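Long-range contacts in lipase (Penicillium expansum, PDB 3G7N), which hydrolyses acylglycerol lipids such as triacylglycerols, releasing free fatty acids, as a secreted alkaline lipase of the alpha/beta-hydrolase superfamily: residues A[126-131]-A[154-159]; A[141-146]-A[174-179]; A[178-183]-A[202-207]. All blocks are in the same frame, centred on the assembly; numbering follows the deposited sequence.

Contact 1 (A[126-131]-A[154-159])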
loop_
_atom_site.group_PDB
_atom_site.type_symbol
_atom_site.label_atom_id
_atom_site.label_comp_id
_atom_site.label_asym_id
_atom_site.label_seq_id
_atom_site.Cartn_x
_atom_site.Cartn_y
_atom_site.Cartn_z
ATOM N N LEU A 126 5.224 12.297 5.021
ATOM C CA LEU A 126 5.225 11.334 3.903
ATOM C C LEU A 126 4.011 10.427 3.981
ATOM O O LEU A 126 3.568 10.019 5.065
ATOM C CB LEU A 126 6.497 10.489 3.930
ATOM C CG LEU A 126 7.808 11.274 3.924
ATOM C CD1 LEU A 126 8.983 10.303 3.895
ATOM C CD2 LEU A 126 7.872 12.230 2.728
ATOM N N GLU A 127 3.540 10.011 2.811
ATOM C CA GLU A 127 2.529 8.968 2.749
ATOM C C GLU A 127 2.735 8.096 1.528
ATOM O O GLU A 127 3.253 8.538 0.496
ATOM C CB GLU A 127 1.128 9.560 2.767
ATOM C CG GLU A 127 0.760 10.371 1.572
ATOM C CD GLU A 127 -0.668 10.908 1.650
ATOM O OE1 GLU A 127 -1.553 10.188 2.192
ATOM O OE2 GLU A 127 -0.942 11.980 1.077
ATOM N N ALA A 128 2.333 6.835 1.657
ATOM C CA ALA A 128 2.368 5.880 0.538
ATOM C C ALA A 128 1.054 5.137 0.532
ATOM O O ALA A 128 0.487 4.858 1.590
ATOM C CB ALA A 128 3.507 4.907 0.733
ATOM N N VAL A 129 0.552 4.826 -0.663
ATOM C CA VAL A 129 -0.770 4.202 -0.771
ATOM C C VAL A 129 -0.865 3.428 -2.071
ATOM O O VAL A 129 -0.260 3.807 -3.085
ATOM C CB VAL A 129 -1.872 5.295 -0.712
ATOM C CG1 VAL A 129 -1.674 6.341 -1.775
ATOM C CG2 VAL A 129 -3.244 4.710 -0.800
ATOM N N GLY A 130 -1.704 2.391 -2.044
ATOM C CA GLY A 130 -2.030 1.678 -3.263
ATOM C C GLY A 130 -2.915 0.499 -2.963
ATOM O O GLY A 130 -3.056 0.084 -1.826
ATOM N N HIS A 131 -3.494 -0.050 -4.025
ATOM C CA HIS A 131 -4.471 -1.142 -3.920
ATOM C C HIS A 131 -3.963 -2.414 -4.634
ATOM O O HIS A 131 -3.360 -2.352 -5.697
ATOM C CB HIS A 131 -5.789 -0.678 -4.538
ATOM C CG HIS A 131 -6.797 -1.780 -4.729
ATOM N ND1 HIS A 131 -6.927 -2.452 -5.924
ATOM C CD2 HIS A 131 -7.795 -2.218 -3.932
ATOM C CE1 HIS A 131 -7.929 -3.311 -5.827
ATOM N NE2 HIS A 131 -8.472 -3.187 -4.636
ATOM N N LEU A 154 5.493 9.430 8.788
ATOM C CA LEU A 154 5.162 8.568 7.645
ATOM C C LEU A 154 3.912 7.772 7.995
ATOM O O LEU A 154 3.820 7.160 9.077
ATOM C CB LEU A 154 6.315 7.607 7.366
ATOM C CG LEU A 154 6.035 6.437 6.410
ATOM C CD1 LEU A 154 5.698 6.941 5.018
ATOM C CD2 LEU A 154 7.222 5.522 6.384
ATOM N N VAL A 155 2.948 7.768 7.081
ATOM C CA VAL A 155 1.791 6.867 7.146
ATOM C C VAL A 155 1.587 6.223 5.790
ATOM O O VAL A 155 1.614 6.904 4.749
ATOM C CB VAL A 155 0.521 7.628 7.530
ATOM C CG1 VAL A 155 -0.677 6.654 7.620
ATOM C CG2 VAL A 155 0.714 8.371 8.863
ATOM N N SER A 156 1.464 4.906 5.799
ATOM C CA SER A 156 1.274 4.165 4.561
ATOM C C SER A 156 -0.026 3.377 4.654
ATOM O O SER A 156 -0.306 2.744 5.696
ATOM C CB SER A 156 2.447 3.209 4.333
ATOM O OG SER A 156 3.687 3.933 4.238
ATOM N N ASN A 157 -0.792 3.364 3.563
ATOM C CA ASN A 157 -2.081 2.656 3.508
ATOM C C ASN A 157 -2.092 1.672 2.355
ATOM O O ASN A 157 -2.192 2.083 1.195
ATOM C CB ASN A 157 -3.221 3.660 3.338
ATOM C CG ASN A 157 -3.372 4.575 4.540
ATOM O OD1 ASN A 157 -3.601 4.113 5.653
ATOM N ND2 ASN A 157 -3.241 5.882 4.313
ATOM N N ALA A 158 -1.869 0.400 2.681
ATOM C CA ALA A 158 -1.944 -0.672 1.684
ATOM C C ALA A 158 -3.359 -1.229 1.680
ATOM O O ALA A 158 -3.843 -1.689 2.725
ATOM C CB ALA A 158 -0.954 -1.785 2.019
ATOM N N LEU A 159 -4.034 -1.167 0.534
ATOM C CA LEU A 159 -5.417 -1.625 0.447
ATOM C C LEU A 159 -5.498 -2.987 -0.230
ATOM O O LEU A 159 -4.890 -3.219 -1.288
ATOM C CB LEU A 159 -6.265 -0.619 -0.324
ATOM C CG LEU A 159 -6.185 0.815 0.233
ATOM C CD1 LEU A 159 -7.039 1.742 -0.626
ATOM C CD2 LEU A 159 -6.609 0.905 1.699
HETATM O O HOH W 1 -3.377 7.795 1.850
#
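Leu126 to His131 and Leu154 to Leu159 are two parallel strands paired side by side in the buried centre of the alpha/beta-hydrolase sheet, the outer members of a beta-alpha-beta unit. Five backbone hydrogen bonds join them; the two shortest, Asn157 N to Ala128 O and Leu159 N to Gly130 O, are each 2.8 Å. Ala128 and Ser156 are small where helix 133-148 lies on the sheet, and Ser156 OG, bonded to His142, is 3.6 Å from Ala128 CB. Leu126 and Leu154 fill the end of that face, Leu154 CD1 reaching Leu126 CB at 3.8 Å. On the other face Glu127 CB lies 3.3 Å from Val155 O, and the chain runs extended beyond CG. A water donates to Glu127 OE1 at 3.0 Å and accepts from Asn157 ND2, whose OD1 bonds Asn181 ND2 of the next strand. Glu127 OE2 forms a salt bridge with Arg13 and a hydrogen bond with Thr57, which is likely to stabilise the buried carboxylate. His131, next to the nucleophile Ser132, bonds Tyr22 OH through ND1 and His241 O through NE2. Helix 133-148 packs on the Ala128 and Leu154 face, helix 8-23 on Val129 and Leu159, and strands 57-62 and 179-185 flank the pair.

Contact 2 (A[141-146]-A[174-179])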
loop_
_atom_site.group_PDB
_atom_site.type_symbol
_atom_site.label_atom_id
_atom_site.label_comp_id
_atom_site.label_asym_id
_atom_site.label_seq_id
_atom_site.Cartn_x
_atom_site.Cartn_y
_atom_site.Cartn_z
ATOM N N ALA A 141 7.250 0.007 -0.002
ATOM C CA ALA A 141 7.463 1.461 0.013
ATOM C C ALA A 141 7.554 2.038 1.415
ATOM O O ALA A 141 8.380 2.920 1.684
ATOM C CB ALA A 141 6.362 2.182 -0.772
ATOM N N HIS A 142 6.737 1.535 2.322
ATOM C CA HIS A 142 6.742 1.994 3.702
ATOM C C HIS A 142 8.148 1.865 4.316
ATOM O O HIS A 142 8.677 2.803 4.917
ATOM C CB HIS A 142 5.733 1.185 4.523
ATOM C CG HIS A 142 5.659 1.604 5.954
ATOM N ND1 HIS A 142 5.035 2.764 6.346
ATOM C CD2 HIS A 142 6.169 1.035 7.077
ATOM C CE1 HIS A 142 5.164 2.898 7.657
ATOM N NE2 HIS A 142 5.810 1.846 8.128
ATOM N N VAL A 143 8.756 0.701 4.137
ATOM C CA VAL A 143 10.096 0.444 4.661
ATOM C C VAL A 143 11.163 1.233 3.895
ATOM O O VAL A 143 12.057 1.826 4.499
ATOM C CB VAL A 143 10.408 -1.074 4.614
ATOM C CG1 VAL A 143 11.866 -1.353 4.938
ATOM C CG2 VAL A 143 9.507 -1.826 5.577
ATOM N N ALA A 144 11.023 1.358 2.585
ATOM C CA ALA A 144 11.949 2.146 1.781
ATOM C C ALA A 144 11.958 3.595 2.260
ATOM O O ALA A 144 13.020 4.228 2.330
ATOM C CB ALA A 144 11.554 2.090 0.300
ATOM N N LEU A 145 10.783 4.173 2.453
ATOM C CA LEU A 145 10.683 5.561 2.896
ATOM C C LEU A 145 11.175 5.741 4.333
ATOM O O LEU A 145 11.845 6.734 4.648
ATOM C CB LEU A 145 9.242 6.078 2.723
ATOM C CG LEU A 145 8.724 6.156 1.288
ATOM C CD1 LEU A 145 7.223 6.431 1.317
ATOM C CD2 LEU A 145 9.466 7.238 0.480
ATOM N N ALA A 146 10.782 4.846 5.232
ATOM C CA ALA A 146 11.211 4.954 6.631
ATOM C C ALA A 146 12.724 4.921 6.731
ATOM O O ALA A 146 13.314 5.678 7.528
ATOM C CB ALA A 146 10.611 3.821 7.458
ATOM N N THR A 174 7.442 -3.930 11.087
ATOM C CA THR A 174 6.928 -3.465 12.359
ATOM C C THR A 174 7.923 -2.539 13.064
ATOM O O THR A 174 7.513 -1.572 13.729
ATOM C CB THR A 174 6.606 -4.656 13.269
ATOM O OG1 THR A 174 5.612 -5.472 12.630
ATOM C CG2 THR A 174 6.057 -4.192 14.616
ATOM N N ALA A 175 9.210 -2.819 12.884
ATOM C CA ALA A 175 10.273 -2.061 13.558
ATOM C C ALA A 175 10.387 -0.621 13.055
ATOM O O ALA A 175 10.947 0.235 13.745
ATOM C CB ALA A 175 11.596 -2.775 13.427
ATOM N N GLN A 176 9.954 -0.355 11.824
ATOM C CA GLN A 176 10.083 0.991 11.283
ATOM C C GLN A 176 9.224 1.991 12.013
ATOM O O GLN A 176 8.081 1.732 12.384
ATOM C CB GLN A 176 9.758 1.033 9.791
ATOM C CG GLN A 176 10.540 0.041 8.997
ATOM C CD GLN A 176 12.018 0.110 9.315
ATOM O OE1 GLN A 176 12.637 1.174 9.208
ATOM N NE2 GLN A 176 12.580 -1.007 9.781
ATOM N N ALA A 177 9.805 3.159 12.271
ATOM C CA ALA A 177 9.007 4.276 12.692
ATOM C C ALA A 177 8.041 4.574 11.548
ATOM O O ALA A 177 8.367 4.380 10.371
ATOM C CB ALA A 177 9.900 5.492 12.987
ATOM N N GLY A 178 6.898 5.132 11.889
ATOM C CA GLY A 178 5.849 5.332 10.891
ATOM C C GLY A 178 4.758 4.295 11.025
ATOM O O GLY A 178 4.965 3.243 11.631
ATOM N N THR A 179 3.575 4.642 10.545
ATOM C CA THR A 179 2.386 3.824 10.702
ATOM C C THR A 179 2.036 3.155 9.378
ATOM O O THR A 179 1.734 3.837 8.394
ATOM C CB THR A 179 1.204 4.670 11.181
ATOM O OG1 THR A 179 1.571 5.326 12.407
ATOM C CG2 THR A 179 -0.044 3.831 11.418
HETATM O O HOH W 2 6.181 0.418 10.700
#
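His142 and Ala146, one turn apart on helix 133-148 of the alpha/beta-hydrolase fold, pack against the turn that leads from helix 167-175 into strand 179-185. The helix is the one that follows the nucleophile Ser132, but this end of it lies away from the catalytic residues. From CB, His142 sends CG anti to its own backbone N (chi1 -179°), and the imidazole reaches across to the turn. The CD2 side of the ring faces Tyr204. ND1 points back to the sheet, where it hydrogen-bonds Ser156 OG. CE1 meets the backbone of the strand's start, 3.6 Å from Thr179 C, with Gly178 C lying at the ring edge, near its plane. At the tip, a water lies 3.0 Å from NE2 and 2.9 Å from Gln176 O and bridges them, so the turn is tied to the helix through solvent. A residue with two nitrogens suits this place, since one serves the sheet and the other the turn. An alanine here would probably leave Ser156 OG without this partner, cut the water's link to the helix and open a gap beside Gly178. Gly178 is suited to its position because at these backbone angles (phi 103°, psi 156°) a CB would be jammed against the preceding carbonyl oxygen, and it would also press on His142 CE1.

Beside the ring the contact is made by van der Waals packing. Gln176 CG lies 4.0 Å from Val143 CG2, the two side chains crossing at about a right angle, and a bend at chi2 brings the amide back, where NE2 bonds Phe172 O of helix 167-175. Ala146 has only a methyl group, so the backbones can come close, and its CB lies 3.7 Å from both Gln176 CB and Ala177 O.

Contact 3 (A[178-183]-A[202-207])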
loop_
_atom_site.group_PDB
_atom_site.type_symbol
_atom_site.label_atom_id
_atom_site.label_comp_id
_atom_site.label_asym_id
_atom_site.label_seq_id
_atom_site.Cartn_x
_atom_site.Cartn_y
_atom_site.Cartn_z
ATOM N N GLY A 178 6.898 5.132 11.889
ATOM C CA GLY A 178 5.849 5.332 10.891
ATOM C C GLY A 178 4.758 4.295 11.025
ATOM O O GLY A 178 4.965 3.243 11.631
ATOM N N THR A 179 3.575 4.642 10.545
ATOM C CA THR A 179 2.386 3.824 10.702
ATOM C C THR A 179 2.036 3.155 9.378
ATOM O O THR A 179 1.734 3.837 8.394
ATOM C CB THR A 179 1.204 4.670 11.181
ATOM O OG1 THR A 179 1.571 5.326 12.407
ATOM C CG2 THR A 179 -0.044 3.831 11.418
ATOM N N PHE A 180 2.039 1.827 9.382
ATOM C CA PHE A 180 1.590 1.028 8.235
ATOM C C PHE A 180 0.206 0.453 8.497
ATOM O O PHE A 180 0.012 -0.312 9.469
ATOM C CB PHE A 180 2.593 -0.082 7.924
ATOM C CG PHE A 180 2.181 -0.957 6.765
ATOM C CD1 PHE A 180 2.045 -0.417 5.500
ATOM C CD2 PHE A 180 1.968 -2.316 6.934
ATOM C CE1 PHE A 180 1.556 -1.194 4.445
ATOM C CE2 PHE A 180 1.591 -3.118 5.853
ATOM C CZ PHE A 180 1.363 -2.550 4.613
ATOM N N ASN A 181 -0.752 0.831 7.652
ATOM C CA ASN A 181 -2.121 0.355 7.769
ATOM C C ASN A 181 -2.438 -0.579 6.605
ATOM O O ASN A 181 -2.078 -0.299 5.460
ATOM C CB ASN A 181 -3.097 1.531 7.726
ATOM C CG ASN A 181 -2.889 2.486 8.854
ATOM O OD1 ASN A 181 -2.641 2.056 9.989
ATOM N ND2 ASN A 181 -2.764 3.769 8.514
ATOM N N ARG A 182 -3.151 -1.670 6.896
ATOM C CA ARG A 182 -3.694 -2.566 5.853
ATOM C C ARG A 182 -5.195 -2.428 5.833
ATOM O O ARG A 182 -5.868 -2.924 6.745
ATOM C CB ARG A 182 -3.292 -4.014 6.144
ATOM C CG ARG A 182 -1.814 -4.222 6.040
ATOM C CD ARG A 182 -1.445 -5.698 6.090
ATOM N NE ARG A 182 -1.728 -6.275 7.401
ATOM C CZ ARG A 182 -2.646 -7.216 7.643
ATOM N NH1 ARG A 182 -3.539 -7.588 6.715
ATOM N NH2 ARG A 182 -2.708 -7.755 8.856
ATOM N N GLY A 183 -5.731 -1.725 4.846
ATOM C CA GLY A 183 -7.172 -1.492 4.788
ATOM C C GLY A 183 -7.827 -2.482 3.846
ATOM O O GLY A 183 -7.549 -2.461 2.640
ATOM N N LYS A 202 3.834 -13.501 5.994
ATOM C CA LYS A 202 3.401 -12.771 7.177
ATOM C C LYS A 202 3.127 -11.315 6.851
ATOM O O LYS A 202 3.948 -10.648 6.195
ATOM C CB LYS A 202 4.454 -12.874 8.289
ATOM C CG LYS A 202 4.796 -14.320 8.691
ATOM C CD LYS A 202 3.588 -15.029 9.285
ATOM C CE LYS A 202 3.947 -16.424 9.805
ATOM N NZ LYS A 202 2.729 -17.121 10.323
ATOM N N HIS A 203 1.996 -10.850 7.364
ATOM C CA HIS A 203 1.622 -9.439 7.338
ATOM C C HIS A 203 2.303 -8.673 8.466
ATOM O O HIS A 203 2.659 -9.256 9.508
ATOM C CB HIS A 203 0.113 -9.284 7.513
ATOM C CG HIS A 203 -0.681 -9.644 6.301
ATOM N ND1 HIS A 203 -0.643 -8.899 5.140
ATOM C CD2 HIS A 203 -1.636 -10.585 6.124
ATOM C CE1 HIS A 203 -1.544 -9.374 4.298
ATOM N NE2 HIS A 203 -2.170 -10.385 4.876
ATOM N N TYR A 204 2.357 -7.351 8.313
ATOM C CA TYR A 204 2.579 -6.458 9.457
ATOM C C TYR A 204 1.617 -5.283 9.361
ATOM O O TYR A 204 0.872 -5.149 8.388
ATOM C CB TYR A 204 4.048 -5.994 9.522
ATOM C CG TYR A 204 4.457 -4.952 8.482
ATOM C CD1 TYR A 204 4.686 -3.630 8.865
ATOM C CD2 TYR A 204 4.758 -5.310 7.174
ATOM C CE1 TYR A 204 5.078 -2.675 7.936
ATOM C CE2 TYR A 204 5.185 -4.368 6.248
ATOM C CZ TYR A 204 5.375 -3.064 6.651
ATOM O OH TYR A 204 5.771 -2.091 5.767
ATOM N N GLY A 205 1.608 -4.441 10.383
ATOM C CA GLY A 205 0.832 -3.214 10.372
ATOM C C GLY A 205 -0.416 -3.333 11.218
ATOM O O GLY A 205 -0.536 -4.239 12.061
ATOM N N THR A 206 -1.330 -2.404 11.031
ATOM C CA THR A 206 -2.638 -2.448 11.678
ATOM C C THR A 206 -3.692 -2.664 10.596
ATOM O O THR A 206 -3.753 -1.908 9.631
ATOM C CB THR A 206 -2.944 -1.122 12.401
ATOM O OG1 THR A 206 -1.937 -0.889 13.395
ATOM C CG2 THR A 206 -4.307 -1.158 13.063
ATOM N N GLU A 207 -4.473 -3.729 10.732
ATOM C CA GLU A 207 -5.509 -4.007 9.758
ATOM C C GLU A 207 -6.778 -3.277 10.116
ATOM O O GLU A 207 -7.168 -3.245 11.287
ATOM C CB GLU A 207 -5.781 -5.517 9.641
ATOM C CG GLU A 207 -6.729 -5.849 8.468
ATOM C CD GLU A 207 -7.081 -7.324 8.299
ATOM O OE1 GLU A 207 -6.635 -8.171 9.098
ATOM O OE2 GLU A 207 -7.840 -7.614 7.356
HETATM O O HOH W 3 0.384 0.159 12.297
HETATM O O HOH W 4 -4.968 -10.293 7.275
#
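Phe180 and Arg182 carry the tightly packed part of this contact, where parallel strands 179-185 and 206-210 of the alpha/beta-hydrolase sheet come together. Phe180 and Tyr204 form an offset stack, centroids 4.3 Å apart and planes at 28°, with CD2 of Phe180 over the tyrosine face. Gly205 suits its place because a CB would collide with that same CD2. In Arg182 the bend at the third torsion (chi3 -67°) places NE 3.0 Å from Tyr204 O in a weak bond, and the guanidinium lies flat on the His203 ring, the centres 3.7 Å apart and the planes 7° apart. Glu207 CB lies over the rim of the opposite face, so the flat cation is held between two side chains while NH2 reaches Gln223. Backbone bonds align the strands: Thr206 N to Phe180 O, and Arg182 N to Thr206 O at 2.8 Å.

The looser side relies on water. One water donates to Phe180 O at 2.9 Å and meets Thr206 OG1, a hydroxyl well placed beside a strand carbonyl. The charged pair is slack too: Arg182 NH1 and Glu207 OE1 form a long salt bridge, with OE2 bonding Ser229 and Asn184. A second water bridges Arg182 NH1 (3.1 Å) and Glu207 OE1 (3.3 Å).

In the fold
Contacts 1 and 3 are successive steps across one sheet: strands 154-159 and 179-185 are neighbours, with Ser156 O 2.8 Å from Asn181 N in a probable hydrogen bond. Contact 2 lies over the face bearing Ala128, Ser156 and Phe180, and Gly178 and Thr179 belong to both contact 2 and contact 3. His142 is where the three meet: its ND1 is 2.8 Å from Ser156 OG of contact 1, its CD2 3.4 Å from Tyr204 OH, and its ring against Phe180. The centres are about 10 Å apart in every pairing. The catalytic end belongs to contact 1, whose His131 side chain is about 3 Å from that of Ser132 and about 4 Å from that of His241; in contact 3, Glu207 is about 9 Å from Asp188, side chain to side chain.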